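Side-chain contacts in conjugal transfer protein TRWB (Escherichia coli, PDB 1E9R), which acts as the coupling protein of bacterial conjugation, probably as a ring-forming P-loop ATPase that helps move DNA into a type IV secretion channel: residues Gly7-Ala12 with Val387-Val392; Leu73-Leu78 with Lys423-Arg428; Asp183-Leu188 with Leu196-Asn201. One frame throughout, in Å; residues are numbered along the deposited sequence.

Contact 1: Gly7-Ala12 with Val387-Val392; sequences GEFGGA and VRERVV
Phe9 and Glu389 meet where the N-terminal loop packs against the end of strand 384-390, an outer strand, within this chain, of a three-stranded antiparallel sheet (16-18, 362-368, 384-390). The leading interaction sets an aromatic ring against a carboxylate: CZ of Phe9 lies 3.0 Å from Glu389 OE2, and CE2 of the same ring is 3.2 Å from that oxygen. The carboxylate comes up obliquely, its plane turned 49° from the ring. Phe9 CG stands anti to the backbone N (chi1 179°), which carries the ring across to the strand; the Glu389 chain is extended beyond CG. The polar partners of the Glu389 carboxylate lie on strand 362-368, with OE1 in a salt bridge to Arg367 and OE2 hydrogen-bonded to His363, and these would fix the carboxylate at the ring.

Two backbone carbonyls lie at the ring edge, near its plane: CE1 of Phe9 approaches Val391 O at 3.3 Å and Arg390 O at 3.8 Å. Arg390 O also accepts a hydrogen bond from Arg19 of a second subunit, and that arginine packs on Phe9 as well, so this buried contact borders a subunit interface. Apolar contact is slighter, with Phe9 CD1 4.5 Å from Val391 CG1.

A water joins the two backbones, accepting from Gly10 N (2.9 Å) and donating to Val391 O (3.0 Å). Above one face of the Phe9 ring, 3.4 Å from its plane, Gly11 N sits over the ring centre.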
ATOM      1  N   GLY B   7      42.193 -14.235  -7.822  1.00 76.83           N
ATOM      2  CA  GLY B   7      42.050 -15.123  -6.689  1.00 73.83           C
ATOM      3  C   GLY B   7      40.896 -14.838  -5.739  1.00 72.67           C
ATOM      4  O   GLY B   7      40.107 -15.742  -5.461  1.00 74.12           O
ATOM      5  N   GLU B   8      40.798 -13.606  -5.224  1.00 69.35           N
ATOM      6  CA  GLU B   8      39.726 -13.232  -4.286  1.00 66.01           C
ATOM      7  C   GLU B   8      38.426 -12.910  -5.007  1.00 61.81           C
ATOM      8  O   GLU B   8      37.375 -13.501  -4.736  1.00 61.02           O
ATOM      9  CB  GLU B   8      40.084 -11.974  -3.494  1.00 69.70           C
ATOM     10  CG  GLU B   8      41.337 -11.998  -2.668  1.00 73.38           C
ATOM     11  CD  GLU B   8      42.617 -11.898  -3.485  1.00 76.22           C
ATOM     12  OE1 GLU B   8      42.803 -10.911  -4.243  1.00 76.66           O
ATOM     13  OE2 GLU B   8      43.451 -12.817  -3.344  1.00 78.03           O
ATOM     14  N   PHE B   9      38.520 -11.927  -5.899  1.00 56.15           N
ATOM     15  CA  PHE B   9      37.398 -11.446  -6.693  1.00 51.50           C
ATOM     16  C   PHE B   9      37.007 -12.443  -7.779  1.00 50.58           C
ATOM     17  O   PHE B   9      37.825 -12.822  -8.621  1.00 51.41           O
ATOM     18  CB  PHE B   9      37.772 -10.098  -7.314  1.00 47.89           C
ATOM     19  CG  PHE B   9      36.701  -9.501  -8.171  1.00 45.44           C
ATOM     20  CD1 PHE B   9      35.416  -9.333  -7.685  1.00 43.27           C
ATOM     21  CD2 PHE B   9      36.984  -9.094  -9.470  1.00 43.69           C
ATOM     22  CE1 PHE B   9      34.428  -8.769  -8.482  1.00 42.38           C
ATOM     23  CE2 PHE B   9      36.002  -8.528 -10.273  1.00 45.69           C
ATOM     24  CZ  PHE B   9      34.723  -8.365  -9.778  1.00 46.16           C
ATOM     25  N   GLY B  10      35.743 -12.857  -7.754  1.00 49.74           N
ATOM     26  CA  GLY B  10      35.243 -13.813  -8.729  1.00 48.02           C
ATOM     27  C   GLY B  10      35.108 -13.294 -10.148  1.00 46.63           C
ATOM     28  O   GLY B  10      34.993 -14.081 -11.089  1.00 45.91           O
ATOM     29  N   GLY B  11      35.116 -11.976 -10.313  1.00 45.63           N
ATOM     30  CA  GLY B  11      34.996 -11.407 -11.642  1.00 46.53           C
ATOM     31  C   GLY B  11      36.315 -11.363 -12.392  1.00 45.60           C
ATOM     32  O   GLY B  11      37.278 -12.052 -12.044  1.00 44.58           O
ATOM     33  N   ALA B  12      36.359 -10.537 -13.432  1.00 45.49           N
ATOM     34  CA  ALA B  12      37.558 -10.397 -14.246  1.00 46.52           C
ATOM     35  C   ALA B  12      38.638  -9.610 -13.521  1.00 45.83           C
ATOM     36  O   ALA B  12      38.357  -8.583 -12.899  1.00 46.33           O
ATOM     37  CB  ALA B  12      37.213  -9.706 -15.549  1.00 45.57           C
ATOM     38  N   VAL B 387      34.895   0.665 -14.641  1.00 54.34           N
ATOM     39  CA  VAL B 387      33.672  -0.100 -14.464  1.00 51.54           C
ATOM     40  C   VAL B 387      33.215  -0.242 -13.023  1.00 50.06           C
ATOM     41  O   VAL B 387      34.028  -0.408 -12.116  1.00 48.65           O
ATOM     42  CB  VAL B 387      33.856  -1.528 -15.062  1.00 52.40           C
ATOM     43  CG1 VAL B 387      32.681  -2.414 -14.720  1.00 52.89           C
ATOM     44  CG2 VAL B 387      34.004  -1.439 -16.566  1.00 53.83           C
ATOM     45  N   ARG B 388      31.899  -0.164 -12.826  1.00 48.88           N
ATOM     46  CA  ARG B 388      31.275  -0.349 -11.515  1.00 46.07           C
ATOM     47  C   ARG B 388      30.617  -1.730 -11.547  1.00 44.46           C
ATOM     48  O   ARG B 388      29.941  -2.075 -12.519  1.00 43.77           O
ATOM     49  CB  ARG B 388      30.205   0.698 -11.263  1.00 46.97           C
ATOM     50  CG  ARG B 388      30.694   1.978 -10.635  1.00 50.25           C
ATOM     51  CD  ARG B 388      29.528   2.938 -10.574  1.00 52.63           C
ATOM     52  NE  ARG B 388      28.308   2.197 -10.267  1.00 54.37           N
ATOM     53  CZ  ARG B 388      27.150   2.371 -10.892  1.00 54.69           C
ATOM     54  NH1 ARG B 388      27.051   3.273 -11.861  1.00 56.82           N
ATOM     55  NH2 ARG B 388      26.091   1.645 -10.546  1.00 55.02           N
ATOM     56  N   GLU B 389      30.816  -2.515 -10.490  1.00 42.10           N
ATOM     57  CA  GLU B 389      30.257  -3.861 -10.418  1.00 40.09           C
ATOM     58  C   GLU B 389      30.185  -4.403  -9.000  1.00 36.50           C
ATOM     59  O   GLU B 389      30.867  -3.914  -8.101  1.00 34.94           O
ATOM     60  CB  GLU B 389      31.085  -4.822 -11.285  1.00 39.96           C
ATOM     61  CG  GLU B 389      32.583  -4.551 -11.266  1.00 43.40           C
ATOM     62  CD  GLU B 389      33.382  -5.577 -12.054  1.00 43.91           C
ATOM     63  OE1 GLU B 389      32.958  -5.941 -13.179  1.00 41.87           O
ATOM     64  OE2 GLU B 389      34.446  -6.010 -11.546  1.00 43.56           O
ATOM     65  N   ARG B 390      29.344  -5.421  -8.817  1.00 33.44           N
ATOM     66  CA  ARG B 390      29.176  -6.067  -7.521  1.00 32.85           C
ATOM     67  C   ARG B 390      30.410  -6.888  -7.231  1.00 31.92           C
ATOM     68  O   ARG B 390      30.863  -7.660  -8.072  1.00 33.22           O
ATOM     69  CB  ARG B 390      27.967  -7.018  -7.512  1.00 32.27           C
ATOM     70  CG  ARG B 390      26.605  -6.356  -7.562  1.00 29.26           C
ATOM     71  CD  ARG B 390      26.342  -5.481  -6.341  1.00 31.00           C
ATOM     72  NE  ARG B 390      25.125  -4.694  -6.517  1.00 30.86           N
ATOM     73  CZ  ARG B 390      23.893  -5.202  -6.510  1.00 31.49           C
ATOM     74  NH1 ARG B 390      23.686  -6.506  -6.323  1.00 24.58           N
ATOM     75  NH2 ARG B 390      22.857  -4.403  -6.725  1.00 26.68           N
ATOM     76  N   VAL B 391      30.964  -6.724  -6.044  1.00 31.30           N
ATOM     77  CA  VAL B 391      32.122  -7.507  -5.669  1.00 31.48           C
ATOM     78  C   VAL B 391      31.669  -8.973  -5.675  1.00 33.44           C
ATOM     79  O   VAL B 391      32.388  -9.867  -6.133  1.00 33.88           O
ATOM     80  CB  VAL B 391      32.615  -7.077  -4.273  1.00 31.96           C
ATOM     81  CG1 VAL B 391      33.698  -8.019  -3.762  1.00 32.98           C
ATOM     82  CG2 VAL B 391      33.148  -5.648  -4.350  1.00 30.36           C
ATOM     83  N   VAL B 392      30.452  -9.203  -5.186  1.00 32.97           N
ATOM     84  CA  VAL B 392      29.862 -10.541  -5.134  1.00 32.73           C
ATOM     85  C   VAL B 392      28.508 -10.491  -5.826  1.00 34.22           C
ATOM     86  O   VAL B 392      27.639  -9.724  -5.415  1.00 33.25           O
ATOM     87  CB  VAL B 392      29.624 -11.004  -3.682  1.00 31.03           C
ATOM     88  CG1 VAL B 392      29.064 -12.418  -3.680  1.00 29.61           C
ATOM     89  CG2 VAL B 392      30.916 -10.924  -2.884  1.00 29.08           C
TER
HETATM   90  O   HOH W   1      33.390 -12.663  -6.112  1.00 38.72           O

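Contact 2: Leu73-Leu78 with Lys423-Arg428; sequences LAYTGL and KQFANR
Phe425 points the edge of its ring at the face of Tyr75 in a T-shaped (edge-to-face) stack, with centroids 5.0 Å apart and planes at 76°. Phe425 CE2 stands over the centre of the tyrosine ring and comes within 3.6 Å of Tyr75 CG, while CZ lies to the CG and CD2 side. Tyr75 CG is anti to the backbone N (chi1 172°), which swings the ring out from the helix to face the chain running past it.

Aliphatic contact comes from Lys423, an exposed residue whose side chain crosses that of Tyr75 at about a right angle. Its CE touches Tyr75 CE2 at 3.9 Å, an oblique approach near the hydroxyl end of the ring. The lysine is extended as far as CE and turns only at its last torsion (chi4 -59°). Lys423 NZ stays 4.2 Å from Tyr75 OH, too far for a hydrogen bond, so the methylene groups make the contact.

This surface contact ties the tail that follows strand 415-419 to helix 66-79, the helix after a probable Walker A loop. Phe425 also meets Phe97 of helix 92-97 edge-to-face, so the tail is held by two helices. Elsewhere on helix 66-79, Leu73 and Ala74 rest on Phe284 of strand 281-285, while Ala74 and Leu78 pack on Met84 of strand 83-89.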
ATOM      1  N   LEU B  73      32.388 -18.599  17.741  1.00 39.63           N
ATOM      2  CA  LEU B  73      32.519 -17.299  18.371  1.00 38.34           C
ATOM      3  C   LEU B  73      32.369 -17.399  19.889  1.00 39.36           C
ATOM      4  O   LEU B  73      33.145 -16.810  20.640  1.00 37.84           O
ATOM      5  CB  LEU B  73      31.464 -16.350  17.813  1.00 39.60           C
ATOM      6  CG  LEU B  73      31.978 -15.053  17.208  1.00 39.76           C
ATOM      7  CD1 LEU B  73      30.818 -14.293  16.639  1.00 40.71           C
ATOM      8  CD2 LEU B  73      32.691 -14.230  18.253  1.00 42.81           C
ATOM      9  N   ALA B  74      31.360 -18.140  20.338  1.00 39.48           N
ATOM     10  CA  ALA B  74      31.102 -18.312  21.769  1.00 41.73           C
ATOM     11  C   ALA B  74      32.278 -19.018  22.445  1.00 42.01           C
ATOM     12  O   ALA B  74      32.732 -18.615  23.525  1.00 41.04           O
ATOM     13  CB  ALA B  74      29.818 -19.115  21.970  1.00 41.08           C
ATOM     14  N   TYR B  75      32.755 -20.078  21.798  1.00 42.43           N
ATOM     15  CA  TYR B  75      33.881 -20.851  22.290  1.00 45.37           C
ATOM     16  C   TYR B  75      35.119 -19.979  22.500  1.00 44.57           C
ATOM     17  O   TYR B  75      35.671 -19.917  23.596  1.00 46.01           O
ATOM     18  CB  TYR B  75      34.201 -21.964  21.301  1.00 47.78           C
ATOM     19  CG  TYR B  75      35.469 -22.716  21.622  1.00 52.71           C
ATOM     20  CD1 TYR B  75      35.680 -23.262  22.894  1.00 53.74           C
ATOM     21  CD2 TYR B  75      36.450 -22.905  20.650  1.00 53.42           C
ATOM     22  CE1 TYR B  75      36.838 -23.976  23.187  1.00 55.53           C
ATOM     23  CE2 TYR B  75      37.613 -23.621  20.930  1.00 55.23           C
ATOM     24  CZ  TYR B  75      37.802 -24.152  22.198  1.00 57.62           C
ATOM     25  OH  TYR B  75      38.956 -24.858  22.471  1.00 58.38           O
ATOM     26  N   THR B  76      35.556 -19.304  21.444  1.00 42.43           N
ATOM     27  CA  THR B  76      36.728 -18.451  21.534  1.00 42.05           C
ATOM     28  C   THR B  76      36.552 -17.344  22.579  1.00 42.21           C
ATOM     29  O   THR B  76      37.527 -16.849  23.148  1.00 40.97           O
ATOM     30  CB  THR B  76      37.062 -17.837  20.151  1.00 41.84           C
ATOM     31  OG1 THR B  76      35.972 -17.034  19.686  1.00 42.72           O
ATOM     32  CG2 THR B  76      37.312 -18.931  19.153  1.00 38.21           C
ATOM     33  N   GLY B  77      35.303 -16.965  22.829  1.00 43.13           N
ATOM     34  CA  GLY B  77      35.023 -15.935  23.810  1.00 41.04           C
ATOM     35  C   GLY B  77      35.147 -16.514  25.203  1.00 41.98           C
ATOM     36  O   GLY B  77      35.518 -15.822  26.148  1.00 42.05           O
ATOM     37  N   LEU B  78      34.825 -17.796  25.333  1.00 41.43           N
ATOM     38  CA  LEU B  78      34.923 -18.478  26.619  1.00 42.66           C
ATOM     39  C   LEU B  78      36.388 -18.720  26.935  1.00 42.54           C
ATOM     40  O   LEU B  78      36.799 -18.667  28.089  1.00 40.68           O
ATOM     41  CB  LEU B  78      34.187 -19.808  26.575  1.00 43.44           C
ATOM     42  CG  LEU B  78      32.669 -19.701  26.511  1.00 43.78           C
ATOM     43  CD1 LEU B  78      32.086 -21.037  26.085  1.00 44.42           C
ATOM     44  CD2 LEU B  78      32.139 -19.253  27.866  1.00 41.86           C
ATOM     45  N   LYS B 423      34.311 -27.538  13.862  1.00 68.28           N
ATOM     46  CA  LYS B 423      35.106 -28.033  14.972  1.00 68.61           C
ATOM     47  C   LYS B 423      34.239 -28.965  15.812  1.00 68.87           C
ATOM     48  O   LYS B 423      33.023 -28.785  15.912  1.00 69.75           O
ATOM     49  CB  LYS B 423      35.624 -26.881  15.836  1.00 68.41           C
ATOM     50  CG  LYS B 423      36.624 -27.336  16.892  1.00 69.24           C
ATOM     51  CD  LYS B 423      37.170 -26.184  17.717  1.00 69.39           C
ATOM     52  CE  LYS B 423      38.332 -26.632  18.609  1.00 69.56           C
ATOM     53  NZ  LYS B 423      37.966 -27.713  19.570  1.00 71.38           N
ATOM     54  N   GLN B 424      34.866 -29.971  16.405  1.00 69.44           N
ATOM     55  CA  GLN B 424      34.143 -30.927  17.223  1.00 69.33           C
ATOM     56  C   GLN B 424      34.303 -30.639  18.704  1.00 67.84           C
ATOM     57  O   GLN B 424      35.404 -30.365  19.182  1.00 66.75           O
ATOM     58  CB  GLN B 424      34.624 -32.348  16.913  1.00 71.66           C
ATOM     59  CG  GLN B 424      34.291 -32.804  15.502  1.00 74.68           C
ATOM     60  CD  GLN B 424      32.791 -32.806  15.226  1.00 76.70           C
ATOM     61  OE1 GLN B 424      32.362 -32.905  14.073  1.00 76.87           O
ATOM     62  NE2 GLN B 424      31.986 -32.705  16.287  1.00 78.41           N
ATOM     63  N   PHE B 425      33.190 -30.688  19.426  1.00 66.86           N
ATOM     64  CA  PHE B 425      33.206 -30.454  20.859  1.00 66.50           C
ATOM     65  C   PHE B 425      32.555 -31.645  21.546  1.00 67.69           C
ATOM     66  O   PHE B 425      31.503 -32.130  21.111  1.00 68.14           O
ATOM     67  CB  PHE B 425      32.446 -29.171  21.218  1.00 63.86           C
ATOM     68  CG  PHE B 425      32.991 -27.934  20.558  1.00 61.84           C
ATOM     69  CD1 PHE B 425      32.588 -27.579  19.274  1.00 59.79           C
ATOM     70  CD2 PHE B 425      33.916 -27.127  21.217  1.00 60.11           C
ATOM     71  CE1 PHE B 425      33.100 -26.438  18.659  1.00 60.05           C
ATOM     72  CE2 PHE B 425      34.432 -25.988  20.608  1.00 59.95           C
ATOM     73  CZ  PHE B 425      34.022 -25.642  19.328  1.00 59.84           C
ATOM     74  N   ALA B 426      33.191 -32.118  22.612  1.00 67.80           N
ATOM     75  CA  ALA B 426      32.683 -33.254  23.368  1.00 68.64           C
ATOM     76  C   ALA B 426      31.660 -32.783  24.391  1.00 68.63           C
ATOM     77  O   ALA B 426      31.792 -31.701  24.968  1.00 67.80           O
ATOM     78  CB  ALA B 426      33.828 -33.971  24.063  1.00 68.25           C
ATOM     79  N   ASN B 427      30.643 -33.609  24.610  1.00 68.79           N
ATOM     80  CA  ASN B 427      29.584 -33.285  25.553  1.00 69.04           C
ATOM     81  C   ASN B 427      30.082 -33.288  26.984  1.00 67.87           C
ATOM     82  O   ASN B 427      30.367 -34.342  27.542  1.00 69.67           O
ATOM     83  CB  ASN B 427      28.440 -34.282  25.412  1.00 71.12           C
ATOM     84  CG  ASN B 427      27.804 -34.235  24.043  1.00 74.88           C
ATOM     85  OD1 ASN B 427      26.983 -35.084  23.700  1.00 76.86           O
ATOM     86  ND2 ASN B 427      28.178 -33.229  23.246  1.00 76.31           N
ATOM     87  N   ARG B 428      30.178 -32.105  27.578  1.00 65.59           N
ATOM     88  CA  ARG B 428      30.640 -31.995  28.951  1.00 64.43           C
ATOM     89  C   ARG B 428      29.448 -31.872  29.899  1.00 63.30           C
ATOM     90  O   ARG B 428      29.587 -31.442  31.045  1.00 62.19           O
ATOM     91  CB  ARG B 428      31.577 -30.788  29.091  1.00 65.41           C
ATOM     92  CG  ARG B 428      30.893 -29.452  29.292  1.00 66.99           C
ATOM     93  CD  ARG B 428      31.804 -28.302  28.883  1.00 69.56           C
ATOM     94  NE  ARG B 428      33.145 -28.363  29.463  1.00 72.21           N
ATOM     95  CZ  ARG B 428      33.434 -28.156  30.748  1.00 74.13           C
ATOM     96  NH1 ARG B 428      32.474 -27.873  31.622  1.00 75.32           N
ATOM     97  NH2 ARG B 428      34.696 -28.215  31.155  1.00 75.13           N
TER

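Contact 3: Asp183-Leu188 with Leu196-Asn201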
ATOM      1  N   ASP B 183     -15.192  -9.397  39.609  1.00 52.10           N
ATOM      2  CA  ASP B 183     -14.272  -9.567  40.722  1.00 50.59           C
ATOM      3  C   ASP B 183     -12.954  -8.899  40.422  1.00 48.81           C
ATOM      4  O   ASP B 183     -12.330  -8.328  41.319  1.00 47.57           O
ATOM      5  CB  ASP B 183     -14.040 -11.041  41.011  1.00 54.17           C
ATOM      6  CG  ASP B 183     -15.268 -11.715  41.567  1.00 55.86           C
ATOM      7  OD1 ASP B 183     -15.915 -11.116  42.452  1.00 55.38           O
ATOM      8  OD2 ASP B 183     -15.583 -12.842  41.127  1.00 57.29           O
ATOM      9  N   LEU B 184     -12.535  -8.977  39.158  1.00 46.40           N
ATOM     10  CA  LEU B 184     -11.284  -8.364  38.729  1.00 45.67           C
ATOM     11  C   LEU B 184     -11.408  -6.879  39.001  1.00 45.26           C
ATOM     12  O   LEU B 184     -10.549  -6.278  39.651  1.00 43.07           O
ATOM     13  CB  LEU B 184     -11.059  -8.580  37.240  1.00 44.02           C
ATOM     14  CG  LEU B 184      -9.604  -8.578  36.766  1.00 44.71           C
ATOM     15  CD1 LEU B 184      -9.602  -8.446  35.253  1.00 44.00           C
ATOM     16  CD2 LEU B 184      -8.813  -7.449  37.398  1.00 43.99           C
ATOM     17  N   ARG B 185     -12.488  -6.295  38.490  1.00 46.46           N
ATOM     18  CA  ARG B 185     -12.770  -4.876  38.684  1.00 48.16           C
ATOM     19  C   ARG B 185     -12.616  -4.509  40.159  1.00 47.40           C
ATOM     20  O   ARG B 185     -11.985  -3.515  40.502  1.00 47.58           O
ATOM     21  CB  ARG B 185     -14.196  -4.560  38.233  1.00 51.07           C
ATOM     22  CG  ARG B 185     -14.410  -4.528  36.728  1.00 52.83           C
ATOM     23  CD  ARG B 185     -14.367  -3.098  36.232  1.00 52.72           C
ATOM     24  NE  ARG B 185     -14.649  -2.975  34.806  1.00 55.12           N
ATOM     25  CZ  ARG B 185     -15.779  -3.360  34.225  1.00 56.17           C
ATOM     26  NH1 ARG B 185     -16.739  -3.911  34.948  1.00 56.98           N
ATOM     27  NH2 ARG B 185     -15.944  -3.199  32.920  1.00 56.24           N
ATOM     28  N   GLY B 186     -13.201  -5.323  41.031  1.00 48.41           N
ATOM     29  CA  GLY B 186     -13.112  -5.062  42.456  1.00 47.08           C
ATOM     30  C   GLY B 186     -11.684  -5.140  42.957  1.00 48.14           C
ATOM     31  O   GLY B 186     -11.257  -4.326  43.785  1.00 46.40           O
ATOM     32  N   PHE B 187     -10.940  -6.128  42.462  1.00 47.27           N
ATOM     33  CA  PHE B 187      -9.551  -6.279  42.862  1.00 45.86           C
ATOM     34  C   PHE B 187      -8.776  -5.038  42.434  1.00 45.28           C
ATOM     35  O   PHE B 187      -7.935  -4.529  43.170  1.00 43.76           O
ATOM     36  CB  PHE B 187      -8.924  -7.505  42.213  1.00 45.52           C
ATOM     37  CG  PHE B 187      -7.516  -7.740  42.650  1.00 47.10           C
ATOM     38  CD1 PHE B 187      -7.248  -8.298  43.892  1.00 48.07           C
ATOM     39  CD2 PHE B 187      -6.453  -7.341  41.852  1.00 46.83           C
ATOM     40  CE1 PHE B 187      -5.940  -8.457  44.339  1.00 49.12           C
ATOM     41  CE2 PHE B 187      -5.139  -7.493  42.286  1.00 47.74           C
ATOM     42  CZ  PHE B 187      -4.882  -8.053  43.534  1.00 49.32           C
ATOM     43  N   LEU B 188      -9.074  -4.550  41.235  1.00 46.46           N
ATOM     44  CA  LEU B 188      -8.402  -3.365  40.708  1.00 47.92           C
ATOM     45  C   LEU B 188      -8.733  -2.073  41.439  1.00 49.75           C
ATOM     46  O   LEU B 188      -7.982  -1.098  41.339  1.00 49.58           O
ATOM     47  CB  LEU B 188      -8.707  -3.200  39.223  1.00 44.95           C
ATOM     48  CG  LEU B 188      -7.963  -4.206  38.349  1.00 43.14           C
ATOM     49  CD1 LEU B 188      -8.412  -4.059  36.907  1.00 41.47           C
ATOM     50  CD2 LEU B 188      -6.456  -3.981  38.489  1.00 40.77           C
ATOM     51  N   LEU B 196      -9.873   3.120  34.672  1.00 36.28           N
ATOM     52  CA  LEU B 196      -9.514   3.057  33.252  1.00 33.24           C
ATOM     53  C   LEU B 196     -10.232   1.926  32.534  1.00 32.15           C
ATOM     54  O   LEU B 196     -10.555   2.047  31.357  1.00 30.10           O
ATOM     55  CB  LEU B 196      -8.002   2.906  33.066  1.00 31.38           C
ATOM     56  CG  LEU B 196      -7.227   4.217  33.228  1.00 30.94           C
ATOM     57  CD1 LEU B 196      -5.728   3.974  33.148  1.00 29.99           C
ATOM     58  CD2 LEU B 196      -7.670   5.186  32.147  1.00 30.76           C
ATOM     59  N   PHE B 197     -10.499   0.836  33.245  1.00 31.31           N
ATOM     60  CA  PHE B 197     -11.184  -0.304  32.644  1.00 32.58           C
ATOM     61  C   PHE B 197     -12.683  -0.367  32.946  1.00 34.19           C
ATOM     62  O   PHE B 197     -13.293  -1.434  32.847  1.00 34.87           O
ATOM     63  CB  PHE B 197     -10.524  -1.613  33.096  1.00 31.76           C
ATOM     64  CG  PHE B 197      -9.202  -1.886  32.439  1.00 30.58           C
ATOM     65  CD1 PHE B 197      -9.065  -1.785  31.055  1.00 29.91           C
ATOM     66  CD2 PHE B 197      -8.089  -2.238  33.198  1.00 29.62           C
ATOM     67  CE1 PHE B 197      -7.835  -2.028  30.430  1.00 28.08           C
ATOM     68  CE2 PHE B 197      -6.854  -2.482  32.583  1.00 28.75           C
ATOM     69  CZ  PHE B 197      -6.731  -2.376  31.190  1.00 27.36           C
ATOM     70  N   ALA B 198     -13.284   0.767  33.300  1.00 36.11           N
ATOM     71  CA  ALA B 198     -14.708   0.788  33.616  1.00 37.22           C
ATOM     72  C   ALA B 198     -15.397   2.071  33.167  1.00 36.74           C
ATOM     73  O   ALA B 198     -14.745   3.095  32.938  1.00 38.72           O
ATOM     74  CB  ALA B 198     -14.898   0.590  35.117  1.00 37.05           C
ATOM     75  N   GLY B 199     -16.717   2.000  33.014  1.00 37.66           N
ATOM     76  CA  GLY B 199     -17.468   3.180  32.630  1.00 37.04           C
ATOM     77  C   GLY B 199     -18.091   3.246  31.249  1.00 38.22           C
ATOM     78  O   GLY B 199     -18.995   4.049  31.021  1.00 40.63           O
ATOM     79  N   SER B 200     -17.612   2.440  30.309  1.00 36.97           N
ATOM     80  CA  SER B 200     -18.183   2.457  28.964  1.00 34.83           C
ATOM     81  C   SER B 200     -17.888   1.142  28.283  1.00 34.94           C
ATOM     82  O   SER B 200     -17.104   0.339  28.795  1.00 36.18           O
ATOM     83  CB  SER B 200     -17.596   3.598  28.136  1.00 35.73           C
ATOM     84  OG  SER B 200     -16.217   3.385  27.901  1.00 32.55           O
ATOM     85  N   ASN B 201     -18.520   0.916  27.138  1.00 35.08           N
ATOM     86  CA  ASN B 201     -18.299  -0.319  26.402  1.00 35.73           C
ATOM     87  C   ASN B 201     -16.855  -0.368  25.942  1.00 33.98           C
ATOM     88  O   ASN B 201     -16.239  -1.434  25.915  1.00 35.90           O
ATOM     89  CB  ASN B 201     -19.240  -0.409  25.197  1.00 37.02           C
ATOM     90  CG  ASN B 201     -20.693  -0.560  25.607  1.00 38.92           C
ATOM     91  OD1 ASN B 201     -21.029  -1.443  26.401  1.00 38.01           O
ATOM     92  ND2 ASN B 201     -21.565   0.297  25.064  1.00 42.25           N
TER
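Arg185 reaches from helix 181-188 to the backbone of the chain ahead of helix 201-217, where its NE donates to Phe197 O at 2.8 Å with an N-H...O angle of 154°. Arg185 NH2 adds a weak bond to Phe197 O at 3.2 Å, so one carbonyl receives two donors from a single guanidinium edge. The oxygen lies near the guanidinium plane, whereas NE sits 43° above the carbonyl plane. A bend at chi2 (-98°) brings the arginine round to this point. Beside the polar grip, Ala198 CB comes obliquely to within 3.6 Å of Arg185 NE and 3.9 Å of Arg185 CD. One turn along the helix, Leu188 CD1 meets Phe197 CD2 at 4.1 Å, the two side chains crossing at a slant.

The next shell places these groups. Phe197 also packs on Leu152 of helix 141-163, on Leu207 of helix 201-217 and on Phe212 of a third subunit. Ser200 is the N-cap of helix 201-217, its OG accepting from Ala203 N and also hydrogen-bonded to Thr208 of the third subunit. The contact thus ties the loop between helices 181-188 and 201-217 back onto the first helix, at a subunit boundary.

With an alanine at Arg185 there is neither NE nor NH2 to offer Phe197 O, so that carbonyl would probably lose its tie to the helix and the loop be freer to shift. Because the acceptor is a neutral carbonyl, the bond pairs no ions and probably helps hold the loop backbone to the helix.

In the fold
Along the chain the segments come in the order 7-12, 73-78, 183-188, 196-201, 387-392 and 423-428. Contacts 1 and 2 therefore cross, while contact 3 is nested inside both. Contact 1 belongs to the small antiparallel sheet and contact 2 flanks the large mixed sheet of the P-loop fold; contact 3 lies among the helices between strands 103-105 and 243-247. The centres of contacts 1 and 2 are about 35 Å apart. Those of contacts 2 and 3 are about 53 Å apart, and those of contacts 1 and 3 about 66 Å. Contacts 1 and 3, on opposite sides of the chain's centre, border other subunits and probably share in packing the six-chain ring; contact 2 lies within one subunit, beside the probable nucleotide-binding fold.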